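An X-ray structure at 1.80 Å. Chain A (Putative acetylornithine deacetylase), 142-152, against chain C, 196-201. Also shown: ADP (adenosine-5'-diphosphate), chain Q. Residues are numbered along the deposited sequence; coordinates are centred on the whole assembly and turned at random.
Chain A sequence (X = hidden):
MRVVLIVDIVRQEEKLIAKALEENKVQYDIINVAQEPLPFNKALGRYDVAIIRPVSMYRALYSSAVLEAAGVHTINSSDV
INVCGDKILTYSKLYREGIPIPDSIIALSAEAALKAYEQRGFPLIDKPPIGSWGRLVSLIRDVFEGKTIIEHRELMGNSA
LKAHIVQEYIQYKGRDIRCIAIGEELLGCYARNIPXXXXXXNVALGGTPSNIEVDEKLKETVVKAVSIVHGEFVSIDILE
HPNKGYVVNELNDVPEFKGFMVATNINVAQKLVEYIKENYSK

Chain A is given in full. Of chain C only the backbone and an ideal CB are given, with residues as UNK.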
# COMPACT_ATOMS: atom_id res chain seq x y z
N ASP A 142 25.32 4.95 -8.98
CA ASP A 142 25.31 6.29 -9.55
C ASP A 142 24.00 6.98 -9.24
O ASP A 142 23.07 6.38 -8.68
CB ASP A 142 25.50 6.23 -11.06
CG ASP A 142 24.48 5.35 -11.71
OD1 ASP A 142 23.31 5.76 -11.81
OD2 ASP A 142 24.84 4.21 -12.11
N VAL A 143 23.93 8.26 -9.61
CA VAL A 143 22.79 9.10 -9.27
C VAL A 143 21.49 8.67 -9.99
O VAL A 143 20.43 8.85 -9.41
CB VAL A 143 23.09 10.60 -9.49
CG1 VAL A 143 23.17 10.91 -10.97
CG2 VAL A 143 22.01 11.46 -8.82
N PHE A 144 21.57 8.11 -11.21
CA PHE A 144 20.35 7.62 -11.89
C PHE A 144 19.70 6.49 -11.09
O PHE A 144 18.50 6.51 -10.82
CB PHE A 144 20.62 7.08 -13.31
CG PHE A 144 21.02 8.11 -14.31
CD1 PHE A 144 21.03 9.47 -14.01
CD2 PHE A 144 21.34 7.71 -15.61
CE1 PHE A 144 21.44 10.42 -14.96
CE2 PHE A 144 21.72 8.66 -16.57
CZ PHE A 144 21.75 10.00 -16.26
N GLU A 145 20.52 5.50 -10.72
CA GLU A 145 20.09 4.40 -9.85
C GLU A 145 19.51 4.91 -8.54
O GLU A 145 18.47 4.42 -8.09
CB GLU A 145 21.27 3.48 -9.55
CG GLU A 145 20.90 2.12 -8.96
CD GLU A 145 22.00 1.08 -9.19
OE1 GLU A 145 23.21 1.42 -9.12
OE2 GLU A 145 21.65 -0.10 -9.42
N GLY A 146 20.20 5.87 -7.91
CA GLY A 146 19.75 6.44 -6.62
C GLY A 146 18.41 7.13 -6.75
O GLY A 146 17.51 6.97 -5.92
N LYS A 147 18.24 7.89 -7.83
CA LYS A 147 16.98 8.62 -8.04
C LYS A 147 15.81 7.68 -8.24
O LYS A 147 14.73 7.91 -7.70
CB LYS A 147 17.07 9.59 -9.24
CG LYS A 147 17.82 10.88 -8.89
CD LYS A 147 17.84 11.84 -10.07
CE LYS A 147 18.69 13.07 -9.74
NZ LYS A 147 18.74 14.04 -10.89
N THR A 148 16.01 6.63 -9.03
CA THR A 148 14.92 5.68 -9.26
C THR A 148 14.59 4.86 -8.00
O THR A 148 13.42 4.63 -7.71
CB THR A 148 15.12 4.81 -10.53
OG1 THR A 148 13.89 4.17 -10.86
CG2 THR A 148 16.18 3.74 -10.29
N ILE A 149 15.61 4.47 -7.22
CA ILE A 149 15.35 3.79 -5.93
C ILE A 149 14.54 4.69 -4.99
O ILE A 149 13.57 4.24 -4.37
CB ILE A 149 16.64 3.24 -5.28
CG1 ILE A 149 17.24 2.11 -6.13
CG2 ILE A 149 16.37 2.70 -3.83
CD1 ILE A 149 16.30 0.89 -6.29
N ILE A 150 14.94 5.95 -4.88
CA ILE A 150 14.19 6.92 -4.05
C ILE A 150 12.70 6.95 -4.44
O ILE A 150 11.83 6.89 -3.58
CB ILE A 150 14.82 8.34 -4.12
CG1 ILE A 150 16.11 8.39 -3.28
CG2 ILE A 150 13.81 9.38 -3.63
CD1 ILE A 150 16.98 9.63 -3.53
N GLU A 151 12.42 7.01 -5.73
CA GLU A 151 11.04 7.06 -6.18
C GLU A 151 10.25 5.82 -5.79
O GLU A 151 9.08 5.91 -5.37
CB GLU A 151 10.95 7.25 -7.71
CG GLU A 151 11.35 8.63 -8.15
CD GLU A 151 11.13 8.85 -9.66
OE1 GLU A 151 11.37 9.99 -10.12
OE2 GLU A 151 10.72 7.91 -10.35
N HIS A 152 10.90 4.66 -5.95
CA HIS A 152 10.29 3.37 -5.61
C HIS A 152 9.96 3.27 -4.11
O HIS A 152 8.84 2.86 -3.76
CB HIS A 152 11.14 2.18 -6.11
CG HIS A 152 11.00 1.93 -7.59
ND1 HIS A 152 11.55 2.76 -8.54
CD2 HIS A 152 10.35 0.95 -8.27
CE1 HIS A 152 11.24 2.31 -9.75
NE2 HIS A 152 10.52 1.22 -9.62
N UNK C 196 21.19 17.98 -16.91
CA UNK C 196 22.24 17.17 -16.27
C UNK C 196 21.71 16.29 -15.15
O UNK C 196 20.77 16.67 -14.47
CB UNK C 196 23.34 18.08 -15.72
N UNK C 197 22.30 15.11 -14.97
CA UNK C 197 21.91 14.14 -13.94
C UNK C 197 20.52 13.55 -14.16
O UNK C 197 19.89 13.03 -13.23
CB UNK C 197 21.96 14.80 -12.56
N UNK C 198 20.04 13.63 -15.40
CA UNK C 198 18.78 12.97 -15.75
C UNK C 198 18.88 12.09 -16.95
O UNK C 198 19.79 12.23 -17.77
CB UNK C 198 17.69 14.01 -15.99
N UNK C 199 17.94 11.15 -17.01
CA UNK C 199 17.69 10.35 -18.22
C UNK C 199 16.30 10.65 -18.79
O UNK C 199 15.92 10.11 -19.84
CB UNK C 199 17.82 8.86 -17.91
N UNK C 200 15.55 11.50 -18.09
CA UNK C 200 14.16 11.80 -18.42
C UNK C 200 14.02 13.26 -18.81
O UNK C 200 14.69 14.13 -18.26
CB UNK C 200 13.24 11.47 -17.24
N UNK C 201 13.10 13.53 -19.75
CA UNK C 201 12.95 14.87 -20.30
C UNK C 201 11.91 15.75 -19.61
O UNK C 201 11.87 16.96 -19.87
CB UNK C 201 12.59 14.76 -21.78
PB ADP Q . 5.66 9.65 -18.04
O1B ADP Q . 4.23 9.35 -18.41
O2B ADP Q . 6.12 11.01 -18.55
O3B ADP Q . 5.90 9.35 -16.58
PA ADP Q . 7.33 8.58 -20.19
O1A ADP Q . 7.32 7.20 -20.84
O2A ADP Q . 6.94 9.77 -21.04
O3A ADP Q . 6.52 8.50 -18.80
O5' ADP Q . 8.82 8.75 -19.61
C5' ADP Q . 9.35 9.97 -19.07
C4' ADP Q . 10.64 10.32 -19.79
O4' ADP Q . 11.54 9.23 -19.75
C3' ADP Q . 10.42 10.54 -21.29
O3' ADP Q . 10.10 11.91 -21.52
C2' ADP Q . 11.77 10.20 -21.89
O2' ADP Q . 12.70 11.29 -21.66
C1' ADP Q . 12.21 9.06 -21.01
N9 ADP Q . 11.88 7.75 -21.62
C8 ADP Q . 10.77 6.99 -21.43
N7 ADP Q . 10.82 5.83 -22.14
C5 ADP Q . 12.00 5.88 -22.82
C6 ADP Q . 12.73 5.01 -23.74
N6 ADP Q . 12.19 3.84 -24.10
N1 ADP Q . 13.95 5.41 -24.20
C2 ADP Q . 14.49 6.58 -23.83
N3 ADP Q . 13.90 7.44 -22.97
C4 ADP Q . 12.68 7.13 -22.45

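Position 196 opens the segment. Its CA-to-CB bond points away from chain A, and nothing of the helix lies within 5.5 Å of the ideal CB. Phi/psi of -55/147 is open to most residues, proline included. The residue is Pro C196, which makes no contact with the helix.

Position 197 has positive phi (66/21), a left-handed conformation. Glycine adopts it most easily, and asparagine or aspartate next. CA-to-CB points sideways, and the ideal CB is 3.7 Å from Lys A147 NZ and 4.4 Å from Val A143 CG1. The lysine already has a backbone partner here, since NZ donates a hydrogen bond to the carbonyl O of 197 at 2.8 Å. That bond needs no particular side chain. A small or polar residue would suit. The residue is Asn C197. Its side chain lies beside Val A143, with Asn C197 OD1 4.0 Å from Val A143 CG1. The backbone also meets Phe A144: the C atom of Asn C197 lies 3.4 Å from Phe A144 CE1, at the ring edge.

Position 198 is extended (-128/158), and its CA-to-CB bond points away from chain A. The ideal CB is 5.2 Å from Lys A147 NZ, so a short side chain would hardly touch the helix. A long one could fold back, and the lysine charge would favour an acid. Glutamine is also plausible. The residue is Glu C198. Its end does come nearer, but OE1 stays 4.1 Å from Lys A147 NZ, beyond a salt bridge. The carboxylate serves its own chain instead, with Glu C198 OE2 accepting from the backbone N atoms of 199 and 200.

Position 199 has its ideal CB 4.1 Å from Phe A144 CE2. The bond points sideways, along a helix surface made of Phe A144, Lys A147 and Thr A148. A large apolar or aromatic side chain could follow this surface. Phenylalanine, tyrosine, leucine, methionine or tryptophan would all be reasonable. The residue is Trp C199, with chi1 in p. Its CE3 sits over one face of the Phe A144 ring, 3.5 Å from CD1. The ring planes meet obliquely, at 52°. Further out, CH2 reaches Lys A147 CB at 4.0 Å.

Position 200 has no helix atom within 5.5 Å of its ideal CB. Yet Glu A151 offers a carboxylate farther along the helix, so a long basic side chain, arginine or lysine, would fit. The residue is Arg C200. NH1 donates to Glu A151 OE1 at 2.7 Å in a salt bridge. NE donates to Glu C198 OE2 at 2.9 Å, and NH2 to Glu C198 OE1 at 2.7 Å. The guanidinium thus joins two acids, one from each chain. Water 1 links Arg C200 NH2 (3.0 Å) to Glu A151 OE1 (2.5 Å).

Position 201 is out of reach of the helix. Its backbone N donates to ADP O2' at 3.0 Å, which leaves the side chain undetermined. The residue is Ala C201.

Chain C 196-201: PNEWRA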
# COMPACT_ATOMS: atom_id res chain seq x y z
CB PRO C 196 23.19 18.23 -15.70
CG PRO C 196 23.03 19.40 -16.66
CD PRO C 196 21.55 19.41 -16.96
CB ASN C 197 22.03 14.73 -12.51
CG ASN C 197 23.47 15.14 -12.16
OD1 ASN C 197 24.44 14.41 -12.42
ND2 ASN C 197 23.60 16.33 -11.56
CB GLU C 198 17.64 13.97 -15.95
CG GLU C 198 16.85 14.20 -14.69
CD GLU C 198 16.00 12.98 -14.26
OE1 GLU C 198 15.43 13.01 -13.13
OE2 GLU C 198 15.87 12.02 -15.05
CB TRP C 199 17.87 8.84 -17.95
CG TRP C 199 16.84 8.26 -17.00
CD1 TRP C 199 15.74 7.52 -17.34
CD2 TRP C 199 16.81 8.38 -15.57
NE1 TRP C 199 15.03 7.18 -16.21
CE2 TRP C 199 15.66 7.68 -15.11
CE3 TRP C 199 17.64 9.01 -14.63
CZ2 TRP C 199 15.31 7.61 -13.75
CZ3 TRP C 199 17.29 8.95 -13.28
CH2 TRP C 199 16.15 8.23 -12.85
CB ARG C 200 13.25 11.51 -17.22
CG ARG C 200 13.25 10.02 -16.85
CD ARG C 200 12.70 9.77 -15.47
NE ARG C 200 13.54 10.37 -14.42
CZ ARG C 200 13.24 10.31 -13.13
NH1 ARG C 200 12.14 9.67 -12.74
NH2 ARG C 200 14.05 10.87 -12.24
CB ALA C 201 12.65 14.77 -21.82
O HOH W 1 13.22 11.58 -9.40
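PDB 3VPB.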